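PDB 5DXL: trehalose-6-phosphate phosphatase from Neosartorya fumigata, which is a phosphatase of the HAD superfamily, probably joining a Rossmann-like alpha/beta core domain to a smaller cap domain. Local coordinates for residues 18-23 and 199-204; 44-49 and 261-266; 64-67 and 72-75; 103-108 and 185-190. All coordinates share one frame; numbering follows the deposited sequence. Where two conformers were deposited one is given.

Interaction 1: residues 18-23 and 199-204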
loop_
_atom_site.group_PDB
_atom_site.type_symbol
_atom_site.label_atom_id
_atom_site.label_comp_id
_atom_site.label_asym_id
_atom_site.label_seq_id
_atom_site.Cartn_x
_atom_site.Cartn_y
_atom_site.Cartn_z
ATOM N N ALA A 18 20.807 8.360 9.932
ATOM C CA ALA A 18 19.958 7.336 10.517
ATOM C C ALA A 18 20.639 5.984 10.640
ATOM O O ALA A 18 21.260 5.501 9.697
ATOM C CB ALA A 18 18.678 7.193 9.690
ATOM N N ARG A 19 20.488 5.355 11.801
ATOM C CA ARG A 19 21.056 4.033 12.013
ATOM C C ARG A 19 20.109 2.953 11.510
ATOM O O ARG A 19 20.545 1.878 11.100
ATOM C CB ARG A 19 21.378 3.815 13.495
ATOM C CG ARG A 19 22.472 4.744 14.013
ATOM C CD ARG A 19 22.735 4.540 15.497
ATOM N NE ARG A 19 21.502 4.604 16.278
ATOM C CZ ARG A 19 20.904 5.734 16.645
ATOM N NH1 ARG A 19 21.421 6.906 16.299
ATOM N NH2 ARG A 19 19.782 5.691 17.353
ATOM N N LYS A 20 18.813 3.253 11.545
ATOM C CA LYS A 20 17.783 2.358 11.029
ATOM C C LYS A 20 16.902 3.117 10.044
ATOM O O LYS A 20 16.441 4.228 10.334
ATOM C CB LYS A 20 16.898 1.794 12.143
ATOM C CG LYS A 20 17.582 0.862 13.134
ATOM C CD LYS A 20 16.515 0.247 14.032
ATOM C CE LYS A 20 17.070 -0.171 15.382
ATOM N NZ LYS A 20 15.954 -0.370 16.347
ATOM N N ARG A 21 16.649 2.503 8.896
ATOM C CA ARG A 21 15.851 3.147 7.845
ATOM C C ARG A 21 14.681 2.264 7.453
ATOM O O ARG A 21 14.816 1.041 7.396
ATOM C CB ARG A 21 16.700 3.433 6.602
ATOM C CG ARG A 21 17.918 4.353 6.778
ATOM C CD ARG A 21 19.128 3.581 7.267
ATOM N NE ARG A 21 20.357 4.326 7.015
ATOM C CZ ARG A 21 21.243 4.037 6.072
ATOM N NH1 ARG A 21 21.065 2.998 5.261
ATOM N NH2 ARG A 21 22.327 4.793 5.953
ATOM N N LEU A 22 13.542 2.891 7.163
ATOM C CA LEU A 22 12.361 2.164 6.703
ATOM C C LEU A 22 11.901 2.727 5.370
ATOM O O LEU A 22 11.740 3.941 5.239
ATOM C CB LEU A 22 11.234 2.259 7.728
ATOM C CG LEU A 22 9.868 1.721 7.306
ATOM C CD1 LEU A 22 9.901 0.213 7.058
ATOM C CD2 LEU A 22 8.829 2.062 8.368
ATOM N N PHE A 23 11.727 1.843 4.389
ATOM C CA PHE A 23 11.233 2.229 3.060
ATOM C C PHE A 23 9.927 1.512 2.760
ATOM O O PHE A 23 9.832 0.296 2.939
ATOM C CB PHE A 23 12.257 1.876 1.975
ATOM C CG PHE A 23 13.538 2.659 2.058
ATOM C CD1 PHE A 23 13.712 3.804 1.304
ATOM C CD2 PHE A 23 14.583 2.231 2.870
ATOM C CE1 PHE A 23 14.898 4.524 1.369
ATOM C CE2 PHE A 23 15.767 2.953 2.944
ATOM C CZ PHE A 23 15.933 4.086 2.186
ATOM N N GLN A 199 4.825 0.415 13.927
ATOM C CA GLN A 199 4.602 -0.031 15.298
ATOM C C GLN A 199 5.362 -1.318 15.616
ATOM O O GLN A 199 5.641 -1.601 16.780
ATOM C CB GLN A 199 3.109 -0.224 15.553
ATOM C CG GLN A 199 2.319 1.078 15.566
ATOM C CD GLN A 199 0.855 0.868 15.259
ATOM O OE1 GLN A 199 0.417 -0.257 15.018
ATOM N NE2 GLN A 199 0.085 1.953 15.262
ATOM N N GLU A 200 5.698 -2.093 14.586
ATOM C CA GLU A 200 6.484 -3.315 14.768
ATOM C C GLU A 200 7.825 -3.027 15.437
ATOM O O GLU A 200 8.410 -3.903 16.073
ATOM C CB GLU A 200 6.729 -4.012 13.433
ATOM C CG GLU A 200 5.767 -5.130 13.095
ATOM C CD GLU A 200 6.141 -5.826 11.799
ATOM O OE1 GLU A 200 7.240 -5.539 11.267
ATOM O OE2 GLU A 200 5.341 -6.653 11.306
ATOM N N TYR A 201 8.313 -1.801 15.285
ATOM C CA TYR A 201 9.560 -1.390 15.920
ATOM C C TYR A 201 9.396 -1.246 17.433
ATOM O O TYR A 201 10.381 -1.122 18.156
ATOM C CB TYR A 201 10.065 -0.068 15.332
ATOM C CG TYR A 201 10.709 -0.177 13.962
ATOM C CD1 TYR A 201 9.937 -0.177 12.807
ATOM C CD2 TYR A 201 12.091 -0.260 13.826
ATOM C CE1 TYR A 201 10.524 -0.270 11.550
ATOM C CE2 TYR A 201 12.689 -0.354 12.571
ATOM C CZ TYR A 201 11.898 -0.357 11.437
ATOM O OH TYR A 201 12.483 -0.448 10.186
ATOM N N GLY A 202 8.151 -1.244 17.905
ATOM C CA GLY A 202 7.878 -1.132 19.326
ATOM C C GLY A 202 7.604 0.290 19.777
ATOM O O GLY A 202 7.586 1.216 18.966
ATOM N N THR A 203 7.401 0.464 21.081
ATOM C CA THR A 203 6.992 1.753 21.634
ATOM C C THR A 203 8.162 2.552 22.205
ATOM O O THR A 203 7.960 3.547 22.902
ATOM C CB THR A 203 5.931 1.569 22.738
ATOM O OG1 THR A 203 6.482 0.785 23.803
ATOM C CG2 THR A 203 4.700 0.863 22.184
ATOM N N ASP A 204 9.383 2.124 21.905
ATOM C CA ASP A 204 10.573 2.824 22.378
ATOM C C ASP A 204 11.142 3.759 21.309
ATOM O O ASP A 204 11.593 3.302 20.259
ATOM C CB ASP A 204 11.636 1.812 22.816
ATOM C CG ASP A 204 12.906 2.471 23.321
ATOM O OD1 ASP A 204 12.883 3.684 23.614
ATOM O OD2 ASP A 204 13.930 1.767 23.440
HETATM O O HOH W 1 14.928 -0.491 9.669
#
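Tyr201 reaches from the turn that ends helix 190-199 to Lys20, just before strand 21-25, and to Leu22 within it. That strand lies inside the parallel part of the Rossmann-like HAD sheet, between strands 60-65 and 211-216. The type I turn from Gln199 to Gly202 holds the tyrosine, and Gly202, with its positive phi, lets the chain leave the helix there. From CB the side chain sets out with CG anti to the carbonyl carbon (chi1 -76°), which aims the ring at the strand. One ring edge then meets lysine: Tyr201 CE2 lies 4.1 Å from Lys20 CD, near the ring plane, as the two chains pass in opposite directions. The long methylenes of a lysine suit this place, for they cover the aromatic edge while NZ travels on to bond Gln207 O. The other carbon next to the hydroxyl-bearing one, Tyr201 CE1, is 4.3 Å from Leu22 CD2, an oblique apolar contact. At the tip, Tyr201 OH rests 3.9 Å from Leu22 CB. Ala61 and Pro209 also touch the tyrosine. Arg21 points the other way: its NE donates to Ala18 O at 3.1 Å, and NH1 bonds Asn60 OD1. Its carbonyl nevertheless serves the contact. Tyr201 OH stands too far from Arg21 O for a direct bond, and a water joins them; a tyrosine suits the place because its hydroxyl can share that water with the strand's carbonyl. The water lies in the plane of the Tyr201 ring, beside OH, and donates to Arg21 O at 2.7 Å.

Interaction 2: residues 44-49 and 261-266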
loop_
_atom_site.group_PDB
_atom_site.type_symbol
_atom_site.label_atom_id
_atom_site.label_comp_id
_atom_site.label_asym_id
_atom_site.label_seq_id
_atom_site.Cartn_x
_atom_site.Cartn_y
_atom_site.Cartn_z
ATOM N N SER A 44 12.026 -3.522 -14.884
ATOM C CA SER A 44 13.240 -3.440 -15.666
ATOM C C SER A 44 14.416 -3.917 -14.835
ATOM O O SER A 44 14.341 -3.964 -13.598
ATOM C CB SER A 44 13.485 -2.010 -16.131
ATOM O OG SER A 44 14.011 -1.236 -15.067
ATOM N N ASP A 45 15.506 -4.269 -15.511
ATOM C CA ASP A 45 16.748 -4.597 -14.829
ATOM C C ASP A 45 17.216 -3.453 -13.926
ATOM O O ASP A 45 17.750 -3.690 -12.846
ATOM C CB ASP A 45 17.848 -4.940 -15.838
ATOM C CG ASP A 45 17.607 -6.263 -16.548
ATOM O OD1 ASP A 45 16.711 -7.026 -16.123
ATOM O OD2 ASP A 45 18.332 -6.542 -17.529
ATOM N N ARG A 46 17.016 -2.213 -14.370
ATOM C CA ARG A 46 17.435 -1.061 -13.579
ATOM C C ARG A 46 16.663 -0.972 -12.262
ATOM O O ARG A 46 17.258 -0.739 -11.204
ATOM C CB ARG A 46 17.259 0.243 -14.360
ATOM C CG ARG A 46 17.631 1.472 -13.534
ATOM C CD ARG A 46 17.612 2.752 -14.361
ATOM N NE ARG A 46 18.623 2.724 -15.411
ATOM C CZ ARG A 46 19.880 3.124 -15.246
ATOM N NH1 ARG A 46 20.278 3.589 -14.068
ATOM N NH2 ARG A 46 20.738 3.061 -16.258
ATOM N N VAL A 47 15.348 -1.150 -12.330
ATOM C CA VAL A 47 14.509 -1.107 -11.125
ATOM C C VAL A 47 14.954 -2.207 -10.164
ATOM O O VAL A 47 15.141 -1.963 -8.971
ATOM C CB VAL A 47 13.011 -1.258 -11.456
ATOM C CG1 VAL A 47 12.203 -1.474 -10.188
ATOM C CG2 VAL A 47 12.500 -0.011 -12.196
ATOM N N LEU A 48 15.163 -3.409 -10.696
ATOM C CA LEU A 48 15.578 -4.537 -9.864
ATOM C C LEU A 48 16.950 -4.342 -9.229
ATOM O O LEU A 48 17.138 -4.670 -8.048
ATOM C CB LEU A 48 15.566 -5.827 -10.687
ATOM C CG LEU A 48 14.161 -6.291 -11.040
ATOM C CD1 LEU A 48 14.213 -7.533 -11.928
ATOM C CD2 LEU A 48 13.366 -6.562 -9.771
ATOM N N ARG A 49 17.913 -3.829 -9.999
ATOM C CA ARG A 49 19.236 -3.526 -9.458
ATOM C C ARG A 49 19.135 -2.532 -8.318
ATOM O O ARG A 49 19.796 -2.665 -7.299
ATOM C CB ARG A 49 20.169 -2.935 -10.527
ATOM C CG ARG A 49 20.823 -3.925 -11.465
ATOM C CD ARG A 49 21.995 -3.264 -12.196
ATOM N NE ARG A 49 21.638 -1.979 -12.803
ATOM C CZ ARG A 49 21.077 -1.847 -14.004
ATOM N NH1 ARG A 49 20.798 -2.922 -14.732
ATOM N NH2 ARG A 49 20.791 -0.641 -14.479
ATOM N N ASP A 261 12.138 9.579 -11.541
ATOM C CA ASP A 261 12.670 10.392 -10.450
ATOM C C ASP A 261 12.762 9.583 -9.158
ATOM O O ASP A 261 13.670 9.784 -8.356
ATOM C CB ASP A 261 11.807 11.642 -10.252
ATOM C CG ASP A 261 11.723 12.477 -11.508
ATOM O OD1 ASP A 261 12.790 12.788 -12.082
ATOM O OD2 ASP A 261 10.599 12.772 -11.944
ATOM N N VAL A 262 11.817 8.676 -8.952
ATOM C CA VAL A 262 11.868 7.795 -7.789
ATOM C C VAL A 262 13.126 6.933 -7.860
ATOM O O VAL A 262 13.901 6.839 -6.897
ATOM C CB VAL A 262 10.617 6.906 -7.709
ATOM C CG1 VAL A 262 10.736 5.909 -6.542
ATOM C CG2 VAL A 262 9.369 7.771 -7.561
ATOM N N ILE A 263 13.339 6.306 -9.014
ATOM C CA ILE A 263 14.500 5.440 -9.173
ATOM C C ILE A 263 15.783 6.252 -9.038
ATOM O O ILE A 263 16.727 5.810 -8.382
ATOM C CB ILE A 263 14.464 4.698 -10.512
ATOM C CG1 ILE A 263 13.213 3.812 -10.580
ATOM C CG2 ILE A 263 15.729 3.857 -10.704
ATOM C CD1 ILE A 263 13.109 2.790 -9.444
ATOM N N GLY A 264 15.804 7.454 -9.614
ATOM C CA GLY A 264 16.965 8.324 -9.476
ATOM C C GLY A 264 17.268 8.679 -8.031
ATOM O O GLY A 264 18.434 8.719 -7.618
ATOM N N THR A 265 16.216 8.929 -7.260
ATOM C CA THR A 265 16.355 9.262 -5.846
ATOM C C THR A 265 16.913 8.084 -5.046
ATOM O O THR A 265 17.828 8.255 -4.226
ATOM C CB THR A 265 15.022 9.699 -5.268
ATOM O OG1 THR A 265 14.655 10.934 -5.889
ATOM C CG2 THR A 265 15.132 9.921 -3.774
ATOM N N ILE A 266 16.387 6.888 -5.289
ATOM C CA ILE A 266 16.890 5.719 -4.573
ATOM C C ILE A 266 18.342 5.439 -4.980
ATOM O O ILE A 266 19.163 5.094 -4.134
ATOM C CB ILE A 266 16.002 4.486 -4.817
ATOM C CG1 ILE A 266 14.592 4.765 -4.301
ATOM C CG2 ILE A 266 16.568 3.274 -4.086
ATOM C CD1 ILE A 266 13.559 3.777 -4.805
#
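Ile263 meets Val47 and Arg46 where two helices of the Rossmann-like HAD core, 45-56 and 259-270, pack against each other. The first shell is apolar. Ile263 uses both branches: CD1 lies 4.0 Å from Val47 CG2, the side chains crossing at about a right angle, while CG2 approaches Arg46 CG at 4.2 Å. With CG1 anti to its own carbonyl carbon (chi1 -61°) and CG2 anti to the backbone N, isoleucine spreads its two arms over neighbouring residues of the facing helix. Its reach extends to Thr50, one turn further along helix 45-56, and to Leu31. Short, branched Val47 suits the buried spot; Arg46 offers only its methylenes to the contact and sends its charge outward.

The second shell fixes the backbones. Ser44 is the N-cap of helix 45-56, its OG accepting from Val47 N at 3.0 Å in a nearly straight bond (168°), which pins the first turn that carries Val47. On the other helix, Thr265 OG1 donates to Asp261 O at 2.9 Å, on the opposite face of that carbonyl from Thr265 N. On the exposed side the Arg46 chain bends at chi3 (-64°), and NH2 of Arg49 lies 3.9 Å above the centre of the Arg46 guanidinium plane.

Interaction 3: residues 64-67 and 72-75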
loop_
_atom_site.group_PDB
_atom_site.type_symbol
_atom_site.label_atom_id
_atom_site.label_comp_id
_atom_site.label_asym_id
_atom_site.label_seq_id
_atom_site.Cartn_x
_atom_site.Cartn_y
_atom_site.Cartn_z
ATOM N N ILE A 64 7.821 -3.526 -0.383
ATOM C CA ILE A 64 6.994 -3.277 -1.561
ATOM C C ILE A 64 5.541 -3.566 -1.152
ATOM O O ILE A 64 5.242 -4.673 -0.696
ATOM C CB ILE A 64 7.394 -4.176 -2.754
ATOM C CG1 ILE A 64 8.900 -4.125 -3.036
ATOM C CG2 ILE A 64 6.599 -3.808 -4.022
ATOM C CD1 ILE A 64 9.441 -2.724 -3.253
ATOM N N ILE A 65 4.655 -2.577 -1.290
ATOM C CA ILE A 65 3.271 -2.698 -0.832
ATOM C C ILE A 65 2.371 -2.483 -2.036
ATOM O O ILE A 65 2.175 -1.361 -2.478
ATOM C CB ILE A 65 2.977 -1.695 0.295
ATOM C CG1 ILE A 65 3.984 -1.888 1.432
ATOM C CG2 ILE A 65 1.552 -1.875 0.833
ATOM C CD1 ILE A 65 3.928 -0.798 2.486
ATOM N N SER A 66 1.838 -3.578 -2.571
ATOM C CA SER A 66 1.321 -3.599 -3.938
ATOM C C SER A 66 -0.007 -4.335 -4.092
ATOM O O SER A 66 -0.315 -5.247 -3.332
ATOM C CB SER A 66 2.378 -4.241 -4.846
ATOM O OG SER A 66 1.893 -4.470 -6.154
ATOM N N GLY A 67 -0.799 -3.923 -5.088
ATOM C CA GLY A 67 -2.013 -4.644 -5.415
ATOM C C GLY A 67 -1.753 -5.907 -6.221
ATOM O O GLY A 67 -2.657 -6.723 -6.423
ATOM N N PHE A 72 3.148 -12.731 -8.728
ATOM C CA PHE A 72 3.857 -11.727 -9.510
ATOM C C PHE A 72 5.034 -11.165 -8.725
ATOM O O PHE A 72 6.161 -11.102 -9.232
ATOM C CB PHE A 72 2.920 -10.589 -9.925
ATOM C CG PHE A 72 3.594 -9.511 -10.732
ATOM C CD1 PHE A 72 4.181 -8.418 -10.107
ATOM C CD2 PHE A 72 3.635 -9.590 -12.119
ATOM C CE1 PHE A 72 4.802 -7.430 -10.852
ATOM C CE2 PHE A 72 4.248 -8.600 -12.869
ATOM C CZ PHE A 72 4.832 -7.517 -12.234
ATOM N N LEU A 73 4.782 -10.751 -7.487
ATOM C CA LEU A 73 5.854 -10.172 -6.681
ATOM C C LEU A 73 6.934 -11.215 -6.444
ATOM O O LEU A 73 8.120 -10.914 -6.531
ATOM C CB LEU A 73 5.340 -9.653 -5.331
ATOM C CG LEU A 73 4.406 -8.441 -5.374
ATOM C CD1 LEU A 73 4.159 -7.969 -3.951
ATOM C CD2 LEU A 73 4.962 -7.317 -6.244
ATOM N N ASP A 74 6.526 -12.442 -6.143
ATOM C CA ASP A 74 7.532 -13.462 -5.859
ATOM C C ASP A 74 8.351 -13.783 -7.094
ATOM O O ASP A 74 9.579 -13.929 -7.010
ATOM C CB ASP A 74 6.901 -14.734 -5.312
ATOM C CG ASP A 74 7.910 -15.589 -4.564
ATOM O OD1 ASP A 74 8.939 -15.038 -4.100
ATOM O OD2 ASP A 74 7.695 -16.799 -4.460
ATOM N N GLU A 75 7.698 -13.870 -8.247
ATOM C CA GLU A 75 8.429 -14.236 -9.456
ATOM C C GLU A 75 9.474 -13.194 -9.859
ATOM O O GLU A 75 10.593 -13.538 -10.265
ATOM C CB GLU A 75 7.462 -14.461 -10.618
ATOM C CG GLU A 75 8.196 -14.593 -11.944
ATOM C CD GLU A 75 7.583 -15.610 -12.847
ATOM O OE1 GLU A 75 6.333 -15.607 -12.935
ATOM O OE2 GLU A 75 8.345 -16.391 -13.476
#
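Leu73 lays one methyl, CD2, against Ile64 and Ser66, in front of this pair of residues, which face the same way from the end of strand 60-65. The leucine belongs to helix 70-77, so the contact ties strand to helix in the beta-alpha-beta unit 60-65, 70-77, 84-87. Leu73 CD2 comes within 4.2 Å of Ser66 OG and, more loosely, within 4.5 Å of Ile64 CG2. CG of Leu73 is anti to its carbonyl carbon (chi1 -68°), directing the fork at the sheet, where the residue also touches Ala87 of the next strand. Ile64 starts toward the helix but presents only its CG2 branch, and the end of the side chain leads away from the helix; Ile64 also touches Phe25, Leu31 and Leu85. A beta-branched residue is apt here, serving two neighbourhoods at once. Ser66 and Gly67, followed by Arg68, stand at the strand end where HAD enzymes carry motif II, consistent with the Ser-Gly-Arg sequence. Because the buried Ser66 OG already accepts a hydrogen bond from Arg68 N, its approach to a methyl is probably less costly, and between these two segments the contact is apolar, van der Waals in kind.

Interaction 4: residues 103-108 and 185-190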
loop_
_atom_site.group_PDB
_atom_site.type_symbol
_atom_site.label_atom_id
_atom_site.label_comp_id
_atom_site.label_asym_id
_atom_site.label_seq_id
_atom_site.Cartn_x
_atom_site.Cartn_y
_atom_site.Cartn_z
ATOM N N ASN A 103 -0.762 -15.897 4.644
ATOM C CA ASN A 103 -2.049 -15.574 4.053
ATOM C C ASN A 103 -2.900 -14.892 5.110
ATOM O O ASN A 103 -3.506 -15.552 5.954
ATOM C CB ASN A 103 -2.735 -16.846 3.532
ATOM C CG ASN A 103 -4.021 -16.563 2.775
ATOM O OD1 ASN A 103 -4.676 -15.540 2.979
ATOM N ND2 ASN A 103 -4.389 -17.483 1.888
ATOM N N LEU A 104 -2.944 -13.567 5.067
ATOM C CA LEU A 104 -3.584 -12.813 6.133
ATOM C C LEU A 104 -5.101 -12.949 6.088
ATOM O O LEU A 104 -5.770 -12.786 7.113
ATOM C CB LEU A 104 -3.165 -11.336 6.062
ATOM C CG LEU A 104 -1.672 -11.160 6.359
ATOM C CD1 LEU A 104 -1.197 -9.734 6.120
ATOM C CD2 LEU A 104 -1.397 -11.571 7.795
ATOM N N ALA A 105 -5.656 -13.256 4.919
ATOM C CA ALA A 105 -7.081 -13.490 4.825
ATOM C C ALA A 105 -7.410 -14.767 5.568
ATOM O O ALA A 105 -8.300 -14.779 6.410
ATOM C CB ALA A 105 -7.539 -13.581 3.371
ATOM N N GLU A 106 -6.660 -15.828 5.273
ATOM C CA GLU A 106 -6.932 -17.112 5.901
ATOM C C GLU A 106 -6.621 -17.099 7.399
ATOM O O GLU A 106 -7.186 -17.890 8.144
ATOM C CB GLU A 106 -6.160 -18.232 5.197
ATOM C CG GLU A 106 -6.863 -18.707 3.931
ATOM C CD GLU A 106 -8.164 -19.438 4.238
ATOM O OE1 GLU A 106 -8.105 -20.435 4.988
ATOM O OE2 GLU A 106 -9.238 -19.022 3.742
ATOM N N SER A 107 -5.747 -16.200 7.834
ATOM C CA SER A 107 -5.433 -16.077 9.255
ATOM C C SER A 107 -6.506 -15.315 10.027
ATOM O O SER A 107 -6.445 -15.215 11.246
ATOM C CB SER A 107 -4.082 -15.397 9.442
ATOM O OG SER A 107 -3.074 -16.142 8.794
ATOM N N SER A 108 -7.488 -14.783 9.308
ATOM C CA SER A 108 -8.577 -14.040 9.940
ATOM C C SER A 108 -9.858 -14.871 9.977
ATOM O O SER A 108 -9.992 -15.849 9.259
ATOM C CB SER A 108 -8.833 -12.725 9.195
ATOM O OG SER A 108 -9.563 -12.934 7.996
ATOM N N PRO A 185 -11.980 -6.695 4.673
ATOM C CA PRO A 185 -11.332 -6.547 5.977
ATOM C C PRO A 185 -10.633 -5.203 6.125
ATOM O O PRO A 185 -10.163 -4.638 5.133
ATOM C CB PRO A 185 -10.306 -7.685 5.990
ATOM C CG PRO A 185 -10.840 -8.668 5.036
ATOM C CD PRO A 185 -11.456 -7.847 3.931
ATOM N N THR A 186 -10.546 -4.709 7.355
ATOM C CA THR A 186 -9.847 -3.457 7.609
ATOM C C THR A 186 -8.361 -3.551 7.241
ATOM O O THR A 186 -7.733 -2.537 6.922
ATOM C CB THR A 186 -9.995 -3.025 9.084
ATOM O OG1 THR A 186 -9.482 -4.056 9.936
ATOM C CG2 THR A 186 -11.462 -2.786 9.410
ATOM N N PHE A 187 -7.791 -4.757 7.236
ATOM C CA PHE A 187 -6.352 -4.865 6.973
ATOM C C PHE A 187 -5.957 -4.631 5.506
ATOM O O PHE A 187 -4.770 -4.587 5.178
ATOM C CB PHE A 187 -5.797 -6.222 7.466
ATOM C CG PHE A 187 -6.379 -7.449 6.792
ATOM C CD1 PHE A 187 -6.137 -7.725 5.449
ATOM C CD2 PHE A 187 -7.107 -8.371 7.533
ATOM C CE1 PHE A 187 -6.644 -8.867 4.850
ATOM C CE2 PHE A 187 -7.610 -9.518 6.936
ATOM C CZ PHE A 187 -7.381 -9.759 5.594
ATOM N N VAL A 188 -6.945 -4.456 4.634
ATOM C CA VAL A 188 -6.700 -4.179 3.224
ATOM C C VAL A 188 -6.207 -2.739 3.020
ATOM O O VAL A 188 -5.479 -2.443 2.072
ATOM C CB VAL A 188 -7.988 -4.426 2.392
ATOM C CG1 VAL A 188 -7.864 -3.865 0.983
ATOM C CG2 VAL A 188 -8.305 -5.912 2.365
ATOM N N ASN A 189 -6.607 -1.851 3.921
ATOM C CA ASN A 189 -6.232 -0.442 3.852
ATOM C C ASN A 189 -4.718 -0.261 4.014
ATOM O O ASN A 189 -4.127 -0.768 4.967
ATOM C CB ASN A 189 -6.996 0.342 4.927
ATOM C CG ASN A 189 -6.798 1.840 4.820
ATOM O OD1 ASN A 189 -5.756 2.364 5.196
ATOM N ND2 ASN A 189 -7.812 2.537 4.319
ATOM N N LYS A 190 -4.090 0.455 3.080
ATOM C CA LYS A 190 -2.640 0.607 3.083
ATOM C C LYS A 190 -2.111 1.365 4.294
ATOM O O LYS A 190 -0.962 1.191 4.695
ATOM C CB LYS A 190 -2.172 1.300 1.799
ATOM C CG LYS A 190 -1.759 0.311 0.737
ATOM C CD LYS A 190 -1.066 0.980 -0.442
ATOM C CE LYS A 190 -0.844 -0.039 -1.537
ATOM N NZ LYS A 190 -0.154 0.521 -2.716
#
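Phe187 pushes its ring against the loop formed by Leu104, Ala105 and Ser108, and most of the contact is its van der Waals packing. Leu104 CB lies over one face, 4.4 Å from Phe187 CE1. The opposite face is taken by Pro185 from the same segment, whose CB stands 3.4 Å above the Phe187 ring plane, offset toward the rim. The aromatic ring is thus sandwiched between aliphatic groups, a flat shape fitting a flat slot. Its far end meets backbone: Phe187 CZ is 3.8 Å from Ala105 CA, approached obliquely, and 3.8 Å from Leu104 O. Alanine's single methyl touches the ring too, Ala105 CB being 4.4 Å from Phe187 CZ, and also meets Val137. At the ring edge, Ser108 OG is 4.1 Å from Phe187 CE2. CG of Phe187 sits between the backbone N and the carbonyl carbon (chi1 62°), which swings the ring back over Pro185.

Hydrogen bonds shape the receiving loop. Asn103 OD1 accepts from Glu106 N at 3.0 Å in a nearly straight bond (168°), an Asx motif, with the donor above the carbonyl plane. The type I turn from Ala105 to Ser108 is closed twice at Ala105 O, by Ser108 N and by Ser108 OG at 2.7 Å; serine is small enough to fold back onto the carbonyl.

Segment 103-108 runs from the core sheet toward helix 112-125, and 185-190 returns from the four-stranded antiparallel sheet to helix 190-199. This is consistent with the two linkers between a HAD core and an inserted C2-type cap, as in related phosphatases.

Interactions 1, 2 and 3 belong to the core, whereas interaction 4 lies where the cap probably joins it. Interactions 1 and 3 reach neighbouring strands, 21-25 and 60-65, with centres 22 Å apart. Interaction 2 lies farthest from interaction 4, their centres 29 Å apart on opposite sides of the chain's centre. Interactions 3 and 4 do touch: Lys190 NZ is 3.0 Å from Ile65 O, a probable hydrogen bond. The same NZ forms salt bridges with Asp26, just beyond strand 21-25, and Asp221. Asp26, Ser66 and Lys190 occupy positions consistent with HAD motifs I, II and III, so interactions 3 and 4 probably border the active site, with interaction 1 at the opposite end of strand 21-25 from Asp26.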